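Local coordinates for protein neuraminidase (Influenza A virus, PDB 4FVK) that probably removes terminal sialic acids from glycoconjugates and forms a homotetramer of calcium-binding six-bladed beta-propellers, at residues I128-G133 and Y180-G185; L148-S153 and V164-G169; E97-G102 and W114-A119. All coordinates share one frame; numbering follows the deposited sequence.

Contact 1. Residues I128-G133 and Y180-G185; sequences IMIKYG and YELQNG. With NAG (2-acetamido-2-deoxy-beta-D-glucopyranose), chain I.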
loop_
_atom_site.group_PDB
_atom_site.type_symbol
_atom_site.label_atom_id
_atom_site.label_comp_id
_atom_site.label_asym_id
_atom_site.label_seq_id
_atom_site.Cartn_x
_atom_site.Cartn_y
_atom_site.Cartn_z
ATOM N N ILE A 128 5.725 -32.300 -0.123
ATOM C CA ILE A 128 5.065 -31.196 -0.795
ATOM C C ILE A 128 3.752 -30.787 -0.086
ATOM O O ILE A 128 2.961 -31.621 0.324
ATOM C CB ILE A 128 4.813 -31.538 -2.270
ATOM C CG1 ILE A 128 6.112 -31.374 -3.077
ATOM C CG2 ILE A 128 3.721 -30.647 -2.870
ATOM C CD1 ILE A 128 6.020 -31.941 -4.460
ATOM N N MET A 129 3.550 -29.484 0.057
ATOM C CA MET A 129 2.318 -28.913 0.577
ATOM C C MET A 129 1.576 -28.156 -0.516
ATOM O O MET A 129 2.193 -27.464 -1.320
ATOM C CB MET A 129 2.667 -27.861 1.621
ATOM C CG MET A 129 2.619 -28.281 3.025
ATOM S SD MET A 129 2.888 -26.774 3.960
ATOM C CE MET A 129 4.620 -26.453 3.652
ATOM N N ILE A 130 0.252 -28.212 -0.499
ATOM C CA ILE A 130 -0.533 -27.472 -1.481
ATOM C C ILE A 130 -1.498 -26.496 -0.807
ATOM O O ILE A 130 -2.156 -26.841 0.167
ATOM C CB ILE A 130 -1.329 -28.426 -2.382
ATOM C CG1 ILE A 130 -0.397 -29.512 -2.945
ATOM C CG2 ILE A 130 -2.028 -27.645 -3.490
ATOM C CD1 ILE A 130 -1.082 -30.497 -3.883
ATOM N N LYS A 131 -1.556 -25.279 -1.345
ATOM C CA LYS A 131 -2.454 -24.231 -0.886
ATOM C C LYS A 131 -3.453 -23.933 -1.987
ATOM O O LYS A 131 -3.079 -23.851 -3.164
ATOM C CB LYS A 131 -1.661 -22.954 -0.596
ATOM C CG LYS A 131 -1.849 -22.371 0.797
ATOM C CD LYS A 131 -1.219 -20.972 0.851
ATOM C CE LYS A 131 -1.306 -20.329 2.228
ATOM N NZ LYS A 131 -0.612 -18.986 2.228
ATOM N N TYR A 132 -4.722 -23.812 -1.606
ATOM C CA TYR A 132 -5.745 -23.332 -2.517
ATOM C C TYR A 132 -6.302 -22.051 -1.904
ATOM O O TYR A 132 -6.924 -22.082 -0.833
ATOM C CB TYR A 132 -6.840 -24.386 -2.743
ATOM C CG TYR A 132 -7.718 -24.075 -3.927
ATOM C CD1 TYR A 132 -7.188 -24.064 -5.221
ATOM C CD2 TYR A 132 -9.061 -23.763 -3.766
ATOM C CE1 TYR A 132 -7.970 -23.743 -6.317
ATOM C CE2 TYR A 132 -9.862 -23.458 -4.868
ATOM C CZ TYR A 132 -9.301 -23.442 -6.134
ATOM O OH TYR A 132 -10.064 -23.156 -7.237
ATOM N N GLY A 133 -6.046 -20.919 -2.553
ATOM C CA GLY A 133 -6.261 -19.624 -1.923
ATOM C C GLY A 133 -5.372 -19.527 -0.689
ATOM O O GLY A 133 -4.160 -19.727 -0.763
ATOM N N TYR A 180 1.246 -34.695 -11.566
ATOM C CA TYR A 180 0.155 -34.671 -10.605
ATOM C C TYR A 180 -0.987 -33.836 -11.139
ATOM O O TYR A 180 -0.772 -32.745 -11.672
ATOM C CB TYR A 180 0.620 -34.108 -9.270
ATOM C CG TYR A 180 1.333 -35.138 -8.423
ATOM C CD1 TYR A 180 0.679 -35.789 -7.387
ATOM C CD2 TYR A 180 2.651 -35.477 -8.684
ATOM C CE1 TYR A 180 1.336 -36.751 -6.621
ATOM C CE2 TYR A 180 3.313 -36.417 -7.921
ATOM C CZ TYR A 180 2.655 -37.059 -6.907
ATOM O OH TYR A 180 3.332 -37.992 -6.162
ATOM N N GLU A 181 -2.198 -34.366 -11.015
ATOM C CA GLU A 181 -3.388 -33.630 -11.380
ATOM C C GLU A 181 -4.145 -33.211 -10.126
ATOM O O GLU A 181 -4.429 -34.030 -9.248
ATOM C CB GLU A 181 -4.306 -34.449 -12.271
ATOM C CG GLU A 181 -5.566 -33.683 -12.628
ATOM C CD GLU A 181 -6.537 -34.503 -13.429
ATOM O OE1 GLU A 181 -6.144 -35.597 -13.867
ATOM O OE2 GLU A 181 -7.686 -34.045 -13.628
ATOM N N LEU A 182 -4.472 -31.924 -10.069
ATOM C CA LEU A 182 -5.047 -31.309 -8.883
ATOM C C LEU A 182 -6.394 -30.700 -9.228
ATOM O O LEU A 182 -6.588 -30.232 -10.334
ATOM C CB LEU A 182 -4.140 -30.175 -8.399
ATOM C CG LEU A 182 -2.846 -30.436 -7.619
ATOM C CD1 LEU A 182 -2.038 -31.565 -8.186
ATOM C CD2 LEU A 182 -1.999 -29.167 -7.618
ATOM N N GLN A 183 -7.311 -30.701 -8.270
ATOM C CA GLN A 183 -8.504 -29.873 -8.334
ATOM C C GLN A 183 -8.691 -29.318 -6.931
ATOM O O GLN A 183 -8.460 -30.024 -5.962
ATOM C CB GLN A 183 -9.724 -30.689 -8.752
ATOM C CG GLN A 183 -9.889 -30.782 -10.256
ATOM C CD GLN A 183 -10.598 -32.046 -10.694
ATOM O OE1 GLN A 183 -11.315 -32.668 -9.916
ATOM N NE2 GLN A 183 -10.387 -32.440 -11.946
ATOM N N ASN A 184 -9.098 -28.080 -6.808
ATOM C CA ASN A 184 -9.206 -27.426 -5.534
ATOM C C ASN A 184 -8.021 -27.661 -4.651
ATOM O O ASN A 184 -8.184 -27.841 -3.514
ATOM C CB ASN A 184 -10.514 -27.796 -4.846
ATOM C CG ASN A 184 -11.703 -27.328 -5.617
ATOM O OD1 ASN A 184 -11.578 -26.452 -6.384
ATOM N ND2 ASN A 184 -12.837 -27.915 -5.419
ATOM N N GLY A 185 -6.828 -27.644 -5.202
ATOM C CA GLY A 185 -5.612 -27.833 -4.443
ATOM C C GLY A 185 -5.485 -29.250 -3.915
ATOM O O GLY A 185 -4.664 -29.511 -3.039
HETATM C C1 NAG I . -14.189 -28.064 -5.891
HETATM C C2 NAG I . -15.358 -27.419 -5.145
HETATM C C3 NAG I . -16.736 -27.736 -5.724
HETATM C C4 NAG I . -16.750 -27.811 -7.247
HETATM C C5 NAG I . -15.551 -28.583 -7.785
HETATM C C6 NAG I . -15.498 -28.511 -9.309
HETATM C C7 NAG I . -15.979 -27.309 -2.778
HETATM C C8 NAG I . -16.572 -28.239 -1.755
HETATM N N2 NAG I . -15.304 -27.884 -3.774
HETATM O O3 NAG I . -17.642 -26.731 -5.314
HETATM O O4 NAG I . -17.946 -28.426 -7.678
HETATM O O5 NAG I . -14.355 -28.018 -7.292
HETATM O O6 NAG I . -16.180 -29.599 -9.895
HETATM O O7 NAG I . -16.123 -26.091 -2.671
#
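The phenol ring of Tyr132 lies against the backbone of Asn184 and Gly185, and its atoms can be followed outward one by one. CB sits 3.8 Å from Asn184 O, still at the level of the peptide carbonyl. CG comes next, 3.7 Å from Asn184 C, while CD1 branches toward Gly185 N at 3.6 Å. Over the middle of the ring stands Asn184 CA, 3.8 Å from the centroid and only 3° off the ring normal, which makes this a face-on CH-pi contact. Farther out, CE2 and CZ face Asn184 OD1, and Tyr132 OH is 3.7 Å from that oxygen; the hydroxyl is hydrogen-bonded instead to Asp110 OD2. The side-chain amide plane of Asn184 is turned 48° from the ring, so the two flat groups do not stack. CG anti to the backbone N (chi1 -165°) is what carries the ring out over Asn184. Strands 127-132 and 176-183 are each the third strand of a four-stranded antiparallel sheet, and these sheets are consecutive blades of the propeller. Asn184 and Gly185, both with positive phi, form the turn of the hairpin into strand 186-192. Ile130, two residues earlier on the same strand as Tyr132, brings its CG2 to 3.3 Å from Gly185 O, and its CD1 meets Leu182 CD2 tip to tip at 4.1 Å. No hydrogen bond spans the two segments, although Gly185 O is bonded to Thr137 OG1 of the neighbouring blade. Asn184 is N-glycosylated, its ND2 joined to C1 of the N-acetylglucosamine at 1.4 Å, and Ile334 of a neighbouring subunit packs on both Tyr132 and Asn184.

Contact 2. Residues L148-S153 and V164-G169; sequences LRLPNS and VIVSDG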
loop_
_atom_site.group_PDB
_atom_site.type_symbol
_atom_site.label_atom_id
_atom_site.label_comp_id
_atom_site.label_asym_id
_atom_site.label_seq_id
_atom_site.Cartn_x
_atom_site.Cartn_y
_atom_site.Cartn_z
ATOM N N LEU A 148 11.841 -34.267 -2.968
ATOM C CA LEU A 148 10.824 -33.867 -3.937
ATOM C C LEU A 148 11.212 -32.502 -4.470
ATOM O O LEU A 148 11.744 -31.690 -3.726
ATOM C CB LEU A 148 9.479 -33.768 -3.268
ATOM C CG LEU A 148 8.402 -34.824 -3.457
ATOM C CD1 LEU A 148 8.937 -36.094 -4.091
ATOM C CD2 LEU A 148 7.791 -35.077 -2.104
ATOM N N ARG A 149 10.972 -32.267 -5.759
ATOM C CA ARG A 149 11.384 -31.038 -6.433
ATOM C C ARG A 149 10.243 -30.556 -7.314
ATOM O O ARG A 149 9.702 -31.320 -8.117
ATOM C CB ARG A 149 12.639 -31.266 -7.300
ATOM C CG ARG A 149 13.697 -32.159 -6.650
ATOM C CD ARG A 149 14.988 -32.272 -7.431
ATOM N NE ARG A 149 14.933 -33.257 -8.508
ATOM C CZ ARG A 149 15.044 -34.577 -8.330
ATOM N NH1 ARG A 149 15.195 -35.090 -7.106
ATOM N NH2 ARG A 149 15.007 -35.388 -9.385
ATOM N N LEU A 150 9.886 -29.284 -7.169
ATOM C CA LEU A 150 8.869 -28.659 -8.007
ATOM C C LEU A 150 9.587 -27.887 -9.078
ATOM O O LEU A 150 10.767 -27.622 -8.926
ATOM C CB LEU A 150 8.008 -27.724 -7.173
ATOM C CG LEU A 150 7.072 -28.590 -6.339
ATOM C CD1 LEU A 150 6.621 -27.831 -5.116
ATOM C CD2 LEU A 150 5.895 -29.076 -7.208
ATOM N N PRO A 151 8.887 -27.526 -10.164
ATOM C CA PRO A 151 9.557 -26.944 -11.336
ATOM C C PRO A 151 10.093 -25.507 -11.220
ATOM O O PRO A 151 10.924 -25.154 -12.054
ATOM C CB PRO A 151 8.453 -26.935 -12.406
ATOM C CG PRO A 151 7.375 -27.800 -11.903
ATOM C CD PRO A 151 7.454 -27.755 -10.419
ATOM N N ASN A 152 9.606 -24.692 -10.292
ATOM C CA ASN A 152 9.922 -23.248 -10.311
ATOM C C ASN A 152 9.480 -22.575 -11.599
ATOM O O ASN A 152 10.235 -21.820 -12.212
ATOM C CB ASN A 152 11.403 -22.978 -10.016
ATOM C CG ASN A 152 11.891 -23.753 -8.802
ATOM O OD1 ASN A 152 11.274 -23.691 -7.751
ATOM N ND2 ASN A 152 12.973 -24.530 -8.960
ATOM N N SER A 153 8.244 -22.851 -11.996
ATOM C CA SER A 153 7.628 -22.237 -13.171
ATOM C C SER A 153 6.159 -22.473 -12.935
ATOM O O SER A 153 5.808 -23.270 -12.071
ATOM C CB SER A 153 8.080 -22.942 -14.474
ATOM O OG SER A 153 7.660 -22.229 -15.643
ATOM N N VAL A 164 1.054 -30.294 -12.738
ATOM C CA VAL A 164 2.415 -29.894 -12.456
ATOM C C VAL A 164 3.301 -31.141 -12.504
ATOM O O VAL A 164 2.838 -32.233 -12.237
ATOM C CB VAL A 164 2.502 -29.175 -11.066
ATOM C CG1 VAL A 164 1.890 -30.038 -9.968
ATOM C CG2 VAL A 164 3.929 -28.763 -10.723
ATOM N N ILE A 165 4.560 -30.966 -12.875
ATOM C CA ILE A 165 5.524 -32.040 -12.892
ATOM C C ILE A 165 6.322 -32.040 -11.592
ATOM O O ILE A 165 6.882 -31.018 -11.201
ATOM C CB ILE A 165 6.488 -31.876 -14.063
ATOM C CG1 ILE A 165 5.697 -31.743 -15.369
ATOM C CG2 ILE A 165 7.466 -33.076 -14.131
ATOM C CD1 ILE A 165 4.980 -33.065 -15.766
ATOM N N VAL A 166 6.365 -33.189 -10.933
ATOM C CA VAL A 166 7.106 -33.343 -9.683
ATOM C C VAL A 166 8.250 -34.312 -9.845
ATOM O O VAL A 166 8.052 -35.427 -10.319
ATOM C CB VAL A 166 6.186 -33.878 -8.591
ATOM C CG1 VAL A 166 6.958 -34.165 -7.323
ATOM C CG2 VAL A 166 5.097 -32.879 -8.353
ATOM N N SER A 167 9.449 -33.900 -9.448
ATOM C CA SER A 167 10.607 -34.777 -9.575
ATOM C C SER A 167 11.034 -35.363 -8.225
ATOM O O SER A 167 10.800 -34.758 -7.177
ATOM C CB SER A 167 11.772 -34.048 -10.243
ATOM O OG SER A 167 11.443 -33.662 -11.563
ATOM N N ASP A 168 11.675 -36.529 -8.273
ATOM C CA ASP A 168 12.092 -37.267 -7.081
ATOM C C ASP A 168 13.385 -38.037 -7.403
ATOM O O ASP A 168 13.824 -38.066 -8.555
ATOM C CB ASP A 168 10.969 -38.225 -6.666
ATOM C CG ASP A 168 11.098 -38.736 -5.223
ATOM O OD1 ASP A 168 12.211 -38.710 -4.654
ATOM O OD2 ASP A 168 10.068 -39.182 -4.673
ATOM N N GLY A 169 14.004 -38.644 -6.390
ATOM C CA GLY A 169 15.234 -39.404 -6.576
ATOM C C GLY A 169 16.462 -38.614 -6.164
ATOM O O GLY A 169 16.496 -37.404 -6.342
HETATM O O HOH W 1 10.199 -30.986 -11.114
#
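Arg149 reaches back along Ser167, Asp168 and Gly169 through two torsions: CG stands beside its own backbone N (chi1 -41°), and the chain then bends at chi3 (-82°), laying the guanidinium over the Ser167-Asp168 peptide. Ser167 C and Asp168 N lie beneath one face of the group. NH1 donates to Gly169 O at 2.8 Å, and the bond lies in the carbonyl plane of that acceptor. NH2 donates to Asp168 O at 3.0 Å, but from well above the carbonyl plane, so the second bond does not follow a lone pair.

The backbones support this arrangement with a single antiparallel bridge, a hydrogen-bonded pair: Arg149 N to Ser167 O is 2.9 Å, and the return bond from Ser167 N to Arg149 O is almost straight at 173°. A water donates to Arg149 O at 3.1 Å and is also hydrogen-bonded to Ser167 OG, whose other partner is His177. Toward Leu150 and Pro151 the contact turns apolar. Leu150 CD2 lies 4.0 Å from Val164 CG2 and also touches Val166 CG2, the side chains of Leu150 and Val166 running side by side; the ring of Pro151 crosses Val164 at about a right angle, with CD 3.7 Å from Val164 CG2. The loop leading to strand 156-158 is thereby laid along the second strand of the same blade. In related influenza neuraminidases an arginine on this loop lines the sialic acid pocket, and Arg149 probably occupies that place. NH2 is also salt-bridged to Glu201; two carbonyls and a carboxylate thus take up NH1 and NH2, probably fixing the guanidinium's rotation.

Contact 3. Residues E97-G102 and W114-A119; sequences EMILPG and WTVLVA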
loop_
_atom_site.group_PDB
_atom_site.type_symbol
_atom_site.label_atom_id
_atom_site.label_comp_id
_atom_site.label_asym_id
_atom_site.label_seq_id
_atom_site.Cartn_x
_atom_site.Cartn_y
_atom_site.Cartn_z
ATOM N N GLU A 97 4.826 -10.331 -0.458
ATOM C CA GLU A 97 4.048 -11.073 0.520
ATOM C C GLU A 97 4.611 -12.484 0.742
ATOM O O GLU A 97 4.818 -13.209 -0.209
ATOM C CB GLU A 97 2.586 -11.159 0.060
ATOM C CG GLU A 97 1.719 -12.009 0.967
ATOM C CD GLU A 97 0.474 -12.523 0.273
ATOM O OE1 GLU A 97 0.262 -12.173 -0.908
ATOM O OE2 GLU A 97 -0.289 -13.285 0.913
ATOM N N MET A 98 4.818 -12.883 1.990
ATOM C CA MET A 98 5.223 -14.260 2.275
ATOM C C MET A 98 4.030 -15.219 2.129
ATOM O O MET A 98 2.975 -14.986 2.712
ATOM C CB MET A 98 5.821 -14.368 3.681
ATOM C CG MET A 98 6.393 -15.732 4.005
ATOM S SD MET A 98 6.697 -15.954 5.774
ATOM C CE MET A 98 8.310 -15.204 5.964
ATOM N N ILE A 99 4.202 -16.283 1.346
ATOM C CA ILE A 99 3.109 -17.184 1.009
ATOM C C ILE A 99 3.195 -18.483 1.809
ATOM O O ILE A 99 2.231 -18.867 2.461
ATOM C CB ILE A 99 3.120 -17.588 -0.496
ATOM C CG1 ILE A 99 3.075 -16.372 -1.446
ATOM C CG2 ILE A 99 2.000 -18.574 -0.777
ATOM C CD1 ILE A 99 1.796 -15.555 -1.378
ATOM N N LEU A 100 4.350 -19.158 1.724
ATOM C CA LEU A 100 4.596 -20.448 2.374
ATOM C C LEU A 100 6.101 -20.695 2.492
ATOM O O LEU A 100 6.896 -20.142 1.727
ATOM C CB LEU A 100 3.963 -21.617 1.586
ATOM C CG LEU A 100 2.505 -22.071 1.805
ATOM C CD1 LEU A 100 2.115 -23.081 0.747
ATOM C CD2 LEU A 100 2.179 -22.625 3.203
ATOM N N PRO A 101 6.501 -21.532 3.456
ATOM C CA PRO A 101 7.886 -22.003 3.516
ATOM C C PRO A 101 8.121 -22.922 2.301
ATOM O O PRO A 101 7.173 -23.588 1.900
ATOM C CB PRO A 101 7.916 -22.840 4.801
ATOM C CG PRO A 101 6.618 -22.566 5.495
ATOM C CD PRO A 101 5.648 -22.200 4.447
ATOM N N GLY A 102 9.318 -22.936 1.716
ATOM C CA GLY A 102 9.578 -23.787 0.561
ATOM C C GLY A 102 10.935 -23.516 -0.061
ATOM O O GLY A 102 11.448 -22.411 0.076
ATOM N N TRP A 114 -5.663 -19.045 -6.425
ATOM C CA TRP A 114 -4.319 -19.567 -6.589
ATOM C C TRP A 114 -4.135 -20.984 -6.038
ATOM O O TRP A 114 -4.550 -21.295 -4.897
ATOM C CB TRP A 114 -3.308 -18.633 -5.932
ATOM C CG TRP A 114 -3.107 -17.389 -6.721
ATOM C CD1 TRP A 114 -3.681 -16.161 -6.497
ATOM C CD2 TRP A 114 -2.290 -17.245 -7.879
ATOM N NE1 TRP A 114 -3.266 -15.269 -7.462
ATOM C CE2 TRP A 114 -2.393 -15.907 -8.307
ATOM C CE3 TRP A 114 -1.464 -18.121 -8.598
ATOM C CZ2 TRP A 114 -1.715 -15.417 -9.431
ATOM C CZ3 TRP A 114 -0.786 -17.628 -9.731
ATOM C CH2 TRP A 114 -0.928 -16.299 -10.130
ATOM N N THR A 115 -3.521 -21.851 -6.855
ATOM C CA THR A 115 -2.996 -23.111 -6.350
ATOM C C THR A 115 -1.500 -22.899 -6.255
ATOM O O THR A 115 -0.869 -22.466 -7.227
ATOM C CB THR A 115 -3.276 -24.292 -7.296
ATOM O OG1 THR A 115 -4.692 -24.480 -7.419
ATOM C CG2 THR A 115 -2.643 -25.580 -6.737
ATOM N N VAL A 116 -0.940 -23.155 -5.084
ATOM C CA VAL A 116 0.484 -22.954 -4.820
ATOM C C VAL A 116 1.056 -24.253 -4.218
ATOM O O VAL A 116 0.507 -24.766 -3.268
ATOM C CB VAL A 116 0.692 -21.789 -3.798
ATOM C CG1 VAL A 116 2.138 -21.685 -3.387
ATOM C CG2 VAL A 116 0.197 -20.440 -4.362
ATOM N N LEU A 117 2.137 -24.781 -4.793
ATOM C CA LEU A 117 2.829 -25.956 -4.254
ATOM C C LEU A 117 4.240 -25.583 -3.820
ATOM O O LEU A 117 4.926 -24.839 -4.508
ATOM C CB LEU A 117 2.934 -27.045 -5.326
ATOM C CG LEU A 117 1.613 -27.542 -5.923
ATOM C CD1 LEU A 117 1.208 -26.707 -7.156
ATOM C CD2 LEU A 117 1.730 -29.028 -6.264
ATOM N N VAL A 118 4.678 -26.102 -2.688
ATOM C CA VAL A 118 6.054 -25.895 -2.261
ATOM C C VAL A 118 6.600 -27.237 -1.797
ATOM O O VAL A 118 5.847 -28.106 -1.383
ATOM C CB VAL A 118 6.185 -24.890 -1.084
ATOM C CG1 VAL A 118 5.843 -23.434 -1.522
ATOM C CG2 VAL A 118 5.307 -25.334 0.106
ATOM N N ALA A 119 7.914 -27.386 -1.862
ATOM C CA ALA A 119 8.587 -28.573 -1.379
ATOM C C ALA A 119 9.510 -28.158 -0.239
ATOM O O ALA A 119 10.172 -27.129 -0.333
ATOM C CB ALA A 119 9.402 -29.185 -2.508
#
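Val118 is at the centre of this contact: its CG2 is 3.1 Å from Pro101 O and 4.0 Å from Leu100 CD1. Beside it, Val116 CG1 meets Ile99 CG2 at 4.1 Å, the two side chains crossing at a slant. At the far end Gly102 lies against the backbone of 114-119, its CA making a CA-H...O contact of 3.5 Å with Ala119 O. No hydrogen bond joins the segments: the short strand axes approach to 7.7 Å with their directions 41° apart, which is face packing and not sheet pairing.

What brings both Ile99 and Leu100 to this face is a classic beta bulge. Ile99 has phi -104° and psi -55°, and the backbones of both residues bond to Leu82 on the adjacent strand, so two successive side chains point toward Val116 and Val118. Leu82 also touches both valines. Pro101 O is bonded to Asn120 ND2, and Gly102 pairs through its backbone with Glu80, a zinc ligand in this crystal. Pro26 and Thr27 of a neighbouring subunit pack on Leu100 and Pro101. Strand 97-101 is the last strand of one sheet and 114-120 the second of the next, an apolar blade-to-blade interface characteristic of the neuraminidase beta-propeller.

From the N terminus, contact 3 comes first: it closes the short loop between 97-102 and 114-119, in which the chain passes from one blade to the next. Contact 1 opens afterwards at 128-133, on the strand following 114-120, and closes only at 180-185. Contact 2, between 148-153 and 164-169, is nested wholly inside that span; none cross. Contacts 1 and 3 each join successive blades through the 104-141 sheet, meeting where Gly133 N lies 2.8 Å from Trp114 O, and both reach a neighbouring subunit. Contact 2 lies deeper, where Leu150 touches the 114-119 backbone and Val166 packs on Ile128 and Tyr180, tying the inter-blade loop to both sheets.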